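PDB 6ZPV: MgGH51 from Meripilus giganteus, which catalyses, as an alpha-L-arabinofuranosidase of family GH51, the hydrolysis of terminal alpha-L-arabinofuranosyl residues from arabinose-containing glycans. Local coordinates for residues 25-30 with 100-105; 357-362 with 380-385. One frame throughout, in Å; residues are numbered along the deposited sequence.

Contact 1 of 2, residues 25-30 with 100-105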
ATOM      1  N   ILE A  25      -4.763  -5.065  -1.334  1.00 10.33           N
ATOM      2  CA  ILE A  25      -4.754  -6.500  -1.023  1.00 11.27           C
ATOM      3  C   ILE A  25      -4.785  -6.558   0.512  1.00 10.22           C
ATOM      4  O   ILE A  25      -4.223  -5.678   1.182  1.00 10.62           O
ATOM      5  CB  ILE A  25      -3.496  -7.201  -1.589  1.00 10.84           C
ATOM      6  CG1 ILE A  25      -3.507  -8.726  -1.368  1.00 11.46           C
ATOM      7  CG2 ILE A  25      -2.215  -6.576  -1.089  1.00 11.32           C
ATOM      8  CD1 ILE A  25      -2.349  -9.446  -2.017  1.00 11.65           C
ATOM      9  N   ASN A  26      -5.418  -7.562   1.087  1.00 10.42           N
ATOM     10  CA  ASN A  26      -5.500  -7.651   2.540  1.00 11.21           C
ATOM     11  C   ASN A  26      -6.128  -6.386   3.155  1.00 10.62           C
ATOM     12  O   ASN A  26      -5.810  -5.980   4.280  1.00 11.00           O
ATOM     13  CB  ASN A  26      -4.146  -7.884   3.211  1.00 10.67           C
ATOM     14  CG  ASN A  26      -3.290  -8.960   2.615  1.00 10.60           C
ATOM     15  OD1 ASN A  26      -3.776 -10.062   2.336  1.00 11.32           O
ATOM     16  ND2 ASN A  26      -1.986  -8.661   2.470  1.00 11.39           N
ATOM     17  N   HIS A  27      -7.044  -5.738   2.410  1.00 10.86           N
ATOM     18  CA  HIS A  27      -7.637  -4.474   2.876  1.00 10.90           C
ATOM     19  C   HIS A  27      -6.536  -3.461   3.261  1.00 10.65           C
ATOM     20  O   HIS A  27      -6.664  -2.702   4.199  1.00 11.61           O
ATOM     21  CB  HIS A  27      -8.632  -4.720   4.004  1.00 10.92           C
ATOM     22  CG  HIS A  27      -9.949  -5.185   3.489  1.00 11.78           C
ATOM     23  ND1 HIS A  27     -10.859  -4.340   2.911  1.00 13.39           N
ATOM     24  CD2 HIS A  27     -10.447  -6.427   3.341  1.00 13.17           C
ATOM     25  CE1 HIS A  27     -11.886  -5.035   2.484  1.00 14.88           C
ATOM     26  NE2 HIS A  27     -11.652  -6.314   2.762  1.00 15.46           N
ATOM     27  N   SER A  28      -5.542  -3.383   2.396  1.00 10.75           N
ATOM     28  CA  SER A  28      -4.466  -2.366   2.480  1.00 11.17           C
ATOM     29  C   SER A  28      -4.922  -0.985   2.040  1.00 10.29           C
ATOM     30  O   SER A  28      -4.275   0.008   2.452  1.00 10.52           O
ATOM     31  CB  SER A  28      -3.290  -2.758   1.652  1.00 10.86           C
ATOM     32  OG  SER A  28      -3.689  -2.843   0.296  1.00 10.89           O
ATOM     33  N   GLY A  29      -5.946  -0.894   1.206  1.00 10.12           N
ATOM     34  CA  GLY A  29      -6.479   0.406   0.749  1.00 10.32           C
ATOM     35  C   GLY A  29      -7.741   0.690   1.531  1.00 10.49           C
ATOM     36  O   GLY A  29      -7.705   1.299   2.604  1.00 10.45           O
ATOM     37  N   ASP A  30      -8.866   0.190   1.019  1.00 10.33           N
ATOM     38  CA  ASP A  30     -10.099   0.175   1.798  1.00 10.50           C
ATOM     39  C   ASP A  30      -9.926  -0.654   3.064  1.00 11.21           C
ATOM     40  O   ASP A  30      -9.639  -1.876   2.928  1.00 12.61           O
ATOM     41  CB  ASP A  30     -11.234  -0.362   0.954  1.00 10.86           C
ATOM     42  CG  ASP A  30     -11.685   0.568  -0.133  1.00 11.52           C
ATOM     43  OD1 ASP A  30     -11.867   1.752   0.058  1.00 12.33           O
ATOM     44  OD2 ASP A  30     -11.794   0.120  -1.251  1.00 18.72           O
ATOM     45  N   GLY A 100     -17.702  -1.246  10.767  1.00 12.07           N
ATOM     46  CA  GLY A 100     -16.368  -0.870  10.311  1.00 11.71           C
ATOM     47  C   GLY A 100     -15.698  -2.041   9.612  1.00 11.28           C
ATOM     48  O   GLY A 100     -16.334  -3.028   9.195  1.00 12.19           O
ATOM     49  N   PHE A 101     -14.362  -1.899   9.461  1.00 11.83           N
ATOM     50  CA  PHE A 101     -13.498  -2.992   8.977  1.00 12.57           C
ATOM     51  C   PHE A 101     -13.034  -3.751  10.210  1.00 12.07           C
ATOM     52  O   PHE A 101     -11.958  -3.496  10.794  1.00 13.21           O
ATOM     53  CB  PHE A 101     -12.344  -2.401   8.164  1.00 13.38           C
ATOM     54  CG  PHE A 101     -12.806  -1.723   6.888  1.00 12.00           C
ATOM     55  CD1 PHE A 101     -12.953  -2.449   5.726  1.00 12.10           C
ATOM     56  CD2 PHE A 101     -13.065  -0.371   6.877  1.00 11.83           C
ATOM     57  CE1 PHE A 101     -13.343  -1.827   4.550  1.00 12.40           C
ATOM     58  CE2 PHE A 101     -13.469   0.265   5.713  1.00 12.09           C
ATOM     59  CZ  PHE A 101     -13.593  -0.470   4.550  1.00 12.53           C
ATOM     60  N   TRP A 102     -13.938  -4.601  10.717  1.00 12.69           N
ATOM     61  CA  TRP A 102     -13.627  -5.409  11.921  1.00 13.50           C
ATOM     62  C   TRP A 102     -13.316  -4.504  13.140  1.00 13.22           C
ATOM     63  O   TRP A 102     -12.461  -4.809  13.967  1.00 13.96           O
ATOM     64  CB  TRP A 102     -12.529  -6.460  11.640  1.00 14.44           C
ATOM     65  CG  TRP A 102     -12.957  -7.342  10.526  1.00 14.78           C
ATOM     66  CD1 TRP A 102     -13.730  -8.435  10.592  1.00 15.93           C
ATOM     67  CD2 TRP A 102     -12.733  -7.101   9.128  1.00 13.77           C
ATOM     68  NE1 TRP A 102     -14.002  -8.919   9.336  1.00 16.62           N
ATOM     69  CE2 TRP A 102     -13.414  -8.097   8.431  1.00 15.14           C
ATOM     70  CE3 TRP A 102     -11.988  -6.164   8.389  1.00 14.16           C
ATOM     71  CZ2 TRP A 102     -13.496  -8.104   7.035  1.00 16.22           C
ATOM     72  CZ3 TRP A 102     -12.046  -6.173   7.024  1.00 15.59           C
ATOM     73  CH2 TRP A 102     -12.818  -7.127   6.354  1.00 16.28           C
ATOM     74  N   GLY A 103     -14.099  -3.418  13.271  1.00 13.10           N
ATOM     75  CA  GLY A 103     -13.977  -2.504  14.397  1.00 12.98           C
ATOM     76  C   GLY A 103     -13.800  -1.084  13.989  1.00 11.71           C
ATOM     77  O   GLY A 103     -13.542  -0.774  12.778  1.00 12.89           O
ATOM     78  N   ILE A 104     -13.848  -0.173  14.952  1.00 12.64           N
ATOM     79  CA  ILE A 104     -13.609   1.260  14.787  1.00 13.24           C
ATOM     80  C   ILE A 104     -12.906   1.726  16.029  1.00 12.82           C
ATOM     81  O   ILE A 104     -13.456   1.563  17.117  1.00 13.82           O
ATOM     82  CB  ILE A 104     -14.879   2.079  14.500  1.00 13.32           C
ATOM     83  CG1 ILE A 104     -15.682   1.545  13.321  1.00 13.43           C
ATOM     84  CG2 ILE A 104     -14.524   3.548  14.396  1.00 13.66           C
ATOM     85  CD1 ILE A 104     -16.987   2.292  13.032  1.00 14.44           C
ATOM     86  N   LYS A 105     -11.769   2.353  15.879  1.00 12.90           N
ATOM     87  CA  LYS A 105     -11.065   2.972  17.000  1.00 13.09           C
ATOM     88  C   LYS A 105     -11.731   4.288  17.369  1.00 12.57           C
ATOM     89  O   LYS A 105     -11.854   5.175  16.494  1.00 13.37           O
ATOM     90  CB  LYS A 105      -9.598   3.193  16.680  1.00 13.29           C
ATOM     91  CG  LYS A 105      -8.828   3.944  17.721  1.00 15.43           C
ATOM     92  CD  LYS A 105      -7.328   3.970  17.404  1.00 16.20           C
ATOM     93  CE  LYS A 105      -6.545   4.976  18.179  1.00 18.80           C
ATOM     94  NZ  LYS A 105      -5.098   4.834  17.852  1.00 20.89           N
TER
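His27 meets Phe101 and Trp102 in a small, buried aromatic cluster between the loop that follows strand 20-21 of the barrel and the turn after strand 93-98 of the inserted beta-sandwich region. Trp102 presents the edge of its six-membered ring to one face of the His27 imidazole, a T-shaped pair with centroids 5.3 Å apart and planes at 64°. Its CH2 lies 3.9 Å from NE2 of His27, while CZ3 stands over the rim of the imidazole rather than its middle. Phe101 comes to the ND1 side instead, with its CE1 3.9 Å from ND1 of His27; this pair is oblique, its centroids 5.6 Å apart.

Carbon packing extends the cluster along the first segment. The face of Phe101 rests on the Asp30 backbone, where CE1 of Phe101 is 3.9 Å from the carbonyl carbon C of Asp30. The carboxylate of Asp30 is engaged apart from the rings, with OD1 bonded to Thr266.

The polar part of the arrangement is internal to 25-30. His27 ND1 donates to Asp30 O at 2.7 Å, with an N-H...O angle of 148°. The acceptor lies in the imidazole plane, although the donor sits above the carbonyl plane. With CG anti to its own carbonyl carbon (chi1 -80°), His27 can make this bond and still turn a face to Trp102. Were His27 an alanine, Asp30 O would probably lose this donor and a gap would open before the edge of Trp102.

A histidine thus suits the place because one flat ring serves both a polar and an aromatic partner: the two aromatics of the 100-105 turn pack against an imidazole whose turning is restrained, joining the regions without a polar link between these segments.

Contact 2 of 2, residues 357-362 with 380-385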
ATOM      1  N   GLY A 357       2.568 -14.226 -25.179  1.00 13.08           N
ATOM      2  CA  GLY A 357       2.213 -14.331 -26.603  1.00 13.24           C
ATOM      3  C   GLY A 357       1.708 -13.047 -27.179  1.00 12.83           C
ATOM      4  O   GLY A 357       2.014 -12.771 -28.358  1.00 15.75           O
ATOM      5  N   SER A 358       1.019 -12.233 -26.414  1.00 12.81           N
ATOM      6  CA  SER A 358       0.502 -10.925 -26.881  1.00 12.47           C
ATOM      7  C   SER A 358       1.334  -9.742 -26.413  1.00 11.40           C
ATOM      8  O   SER A 358       1.180  -8.661 -26.980  1.00 12.56           O
ATOM      9  CB  SER A 358      -0.933 -10.771 -26.443  1.00 13.07           C
ATOM     10  OG  SER A 358      -0.975 -10.691 -25.029  1.00 12.55           O
ATOM     11  N   TYR A 359       2.124  -9.902 -25.364  1.00 11.66           N
ATOM     12  CA  TYR A 359       2.827  -8.713 -24.850  1.00 11.70           C
ATOM     13  C   TYR A 359       3.680  -8.055 -25.918  1.00 11.36           C
ATOM     14  O   TYR A 359       3.775  -6.818 -25.907  1.00 11.86           O
ATOM     15  CB  TYR A 359       3.659  -8.998 -23.599  1.00 11.35           C
ATOM     16  CG  TYR A 359       4.101  -7.759 -22.845  1.00 11.62           C
ATOM     17  CD1 TYR A 359       3.175  -6.922 -22.220  1.00 11.62           C
ATOM     18  CD2 TYR A 359       5.436  -7.452 -22.636  1.00 11.92           C
ATOM     19  CE1 TYR A 359       3.536  -5.863 -21.418  1.00 10.69           C
ATOM     20  CE2 TYR A 359       5.821  -6.408 -21.804  1.00 12.16           C
ATOM     21  CZ  TYR A 359       4.871  -5.650 -21.150  1.00 11.24           C
ATOM     22  OH  TYR A 359       5.294  -4.679 -20.253  1.00 10.83           O
ATOM     23  N   PRO A 360       4.355  -8.760 -26.864  1.00 12.43           N
ATOM     24  CA  PRO A 360       5.150  -8.009 -27.830  1.00 12.90           C
ATOM     25  C   PRO A 360       4.373  -6.908 -28.570  1.00 11.84           C
ATOM     26  O   PRO A 360       4.849  -5.784 -28.666  1.00 12.47           O
ATOM     27  CB  PRO A 360       5.746  -9.072 -28.696  1.00 14.31           C
ATOM     28  CG  PRO A 360       5.877 -10.281 -27.782  1.00 14.39           C
ATOM     29  CD  PRO A 360       4.617 -10.217 -26.939  1.00 13.56           C
ATOM     30  N   TYR A 361       3.171  -7.190 -29.051  1.00 12.92           N
ATOM     31  CA  TYR A 361       2.408  -6.151 -29.752  1.00 12.81           C
ATOM     32  C   TYR A 361       1.802  -5.160 -28.766  1.00 11.91           C
ATOM     33  O   TYR A 361       1.625  -3.995 -29.096  1.00 12.81           O
ATOM     34  CB  TYR A 361       1.387  -6.702 -30.774  1.00 13.92           C
ATOM     35  CG  TYR A 361       0.139  -7.376 -30.233  1.00 14.08           C
ATOM     36  CD1 TYR A 361      -0.859  -6.643 -29.616  1.00 15.43           C
ATOM     37  CD2 TYR A 361      -0.083  -8.729 -30.375  1.00 15.28           C
ATOM     38  CE1 TYR A 361      -2.027  -7.260 -29.153  1.00 15.06           C
ATOM     39  CE2 TYR A 361      -1.219  -9.357 -29.917  1.00 15.03           C
ATOM     40  CZ  TYR A 361      -2.217  -8.612 -29.343  1.00 14.59           C
ATOM     41  OH  TYR A 361      -3.351  -9.276 -28.880  1.00 17.78           O
ATOM     42  N   ARG A 362       1.403  -5.632 -27.580  1.00 11.32           N
ATOM     43  CA  ARG A 362       0.841  -4.718 -26.584  1.00 11.28           C
ATOM     44  C   ARG A 362       1.918  -3.701 -26.108  1.00 11.03           C
ATOM     45  O   ARG A 362       1.670  -2.474 -26.131  1.00 11.54           O
ATOM     46  CB  ARG A 362       0.194  -5.462 -25.422  1.00 11.24           C
ATOM     47  CG  ARG A 362      -0.975  -6.324 -25.870  1.00 11.44           C
ATOM     48  CD  ARG A 362      -1.701  -7.046 -24.734  1.00 11.27           C
ATOM     49  NE  ARG A 362      -0.888  -8.045 -24.034  1.00 11.54           N
ATOM     50  CZ  ARG A 362      -0.404  -8.004 -22.799  1.00 11.20           C
ATOM     51  NH1 ARG A 362      -0.509  -6.918 -22.040  1.00 10.85           N
ATOM     52  NH2 ARG A 362       0.175  -9.067 -22.295  1.00 11.46           N
ATOM     53  N   ILE A 380       8.769   0.662 -18.168  1.00 11.01           N
ATOM     54  CA  ILE A 380       9.260  -0.607 -17.577  1.00 10.96           C
ATOM     55  C   ILE A 380       8.427  -1.770 -18.117  1.00 11.39           C
ATOM     56  O   ILE A 380       7.183  -1.765 -17.989  1.00 11.26           O
ATOM     57  CB  ILE A 380       9.170  -0.541 -16.044  1.00 10.93           C
ATOM     58  CG1 ILE A 380       9.858   0.675 -15.443  1.00 11.40           C
ATOM     59  CG2 ILE A 380       9.670  -1.820 -15.463  1.00 12.06           C
ATOM     60  CD1 ILE A 380       9.466   1.006 -14.052  1.00 12.50           C
ATOM     61  N   ALA A 381       9.108  -2.778 -18.670  1.00 10.96           N
ATOM     62  CA  ALA A 381       8.498  -3.995 -19.197  1.00 11.34           C
ATOM     63  C   ALA A 381       8.306  -5.023 -18.067  1.00 10.94           C
ATOM     64  O   ALA A 381       9.117  -5.080 -17.123  1.00 11.87           O
ATOM     65  CB  ALA A 381       9.348  -4.534 -20.315  1.00 12.00           C
ATOM     66  N   THR A 382       7.302  -5.894 -18.254  1.00 10.68           N
ATOM     67  CA  THR A 382       6.927  -6.811 -17.192  1.00 10.62           C
ATOM     68  C   THR A 382       7.036  -8.280 -17.570  1.00 11.50           C
ATOM     69  O   THR A 382       6.786  -9.158 -16.721  1.00 12.34           O
ATOM     70  CB  THR A 382       5.476  -6.532 -16.755  1.00 11.29           C
ATOM     71  OG1 THR A 382       4.654  -6.993 -17.821  1.00 11.49           O
ATOM     72  CG2 THR A 382       5.233  -5.091 -16.389  1.00 11.51           C
ATOM     73  N   THR A 383       7.369  -8.599 -18.826  1.00 11.81           N
ATOM     74  CA  THR A 383       7.709  -9.953 -19.191  1.00 12.46           C
ATOM     75  C   THR A 383       9.063 -10.348 -18.535  1.00 12.55           C
ATOM     76  O   THR A 383       9.792  -9.479 -18.035  1.00 13.34           O
ATOM     77  CB  THR A 383       7.755 -10.096 -20.719  1.00 12.21           C
ATOM     78  OG1 THR A 383       8.283  -8.897 -21.311  1.00 12.09           O
ATOM     79  CG2 THR A 383       6.378 -10.393 -21.277  1.00 12.61           C
ATOM     80  N   ASN A 384       9.376 -11.638 -18.622  1.00 13.26           N
ATOM     81  CA  ASN A 384      10.709 -12.081 -18.175  1.00 13.94           C
ATOM     82  C   ASN A 384      11.753 -11.395 -19.054  1.00 14.59           C
ATOM     83  O   ASN A 384      11.537 -11.199 -20.304  1.00 15.61           O
ATOM     84  CB  ASN A 384      10.836 -13.602 -18.313  1.00 14.73           C
ATOM     85  CG  ASN A 384       9.887 -14.339 -17.409  1.00 16.76           C
ATOM     86  OD1 ASN A 384       9.590 -13.896 -16.300  1.00 16.60           O
ATOM     87  ND2 ASN A 384       9.438 -15.501 -17.868  1.00 19.48           N
ATOM     88  N   ALA A 385      12.869 -11.049 -18.482  1.00 15.24           N
ATOM     89  CA  ALA A 385      13.833 -10.230 -19.218  1.00 16.33           C
ATOM     90  C   ALA A 385      14.260 -10.923 -20.494  1.00 16.97           C
ATOM     91  O   ALA A 385      14.736 -12.055 -20.456  1.00 18.15           O
ATOM     92  CB  ALA A 385      14.997  -9.928 -18.310  1.00 19.86           C
TER
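This is a buried helix-to-strand contact within a beta-alpha-beta unit, in which Tyr359, in the first turn of helix 359-373, reaches the residues where strand 378-381 gives way to loop. The phenol carries it. With CG anti to the backbone N (chi1 -165°), the ring extends across to the second segment, and OH accepts a bent hydrogen bond from Thr382 N at 3.1 Å, angle 139°. The same OH is bonded to Val348 O, so one hydroxyl bridges the end of strand 345-348 and the backbone just after strand 378-381, which is why a tyrosine, able both to donate and to accept, suits the place.

Thr383 packs along the other end of the ring, its methyl CG2 3.4 Å from CD2 of Tyr359. Ala381 CB lies near the ring's edge, 4.3 Å from CE2 of Tyr359; a small residue suits this place beside the phenol. Thr382 turns its hydroxyl to Asp352, which also forms a salt bridge with Arg362. The guanidinium carbon CZ of Arg362 lies at the Tyr359 ring edge.

Strand 345-348, helix 359-373 and strand 378-381 form a right-handed beta-alpha-beta crossover, the repeating unit of the (beta/alpha)8 barrel that carries catalysis in GH51 enzymes.

Overall arrangement
Both contacts involve the (beta/alpha)8 barrel but do different work. Contact 1 links the loop after the first barrel strand, 20-21, to the beta-sandwich region inserted before the second, whereas contact 2 joins a helix to the end of the fifth strand, next to the fourth. Their centres are 34 Å apart and their nearest atoms about 17 Å. In clan GH-A, to which GH51 belongs, the catalytic glutamates follow the fourth and seventh strands, so contact 2, whose Tyr359 bonds Val348 O, probably lies near the acid/base. The sugars nearby belong to glycans rather than substrate: an N-acetylglucosamine is about 4 Å from the side chain of Trp102, and a mannose about 11 Å from the side chain of Thr383.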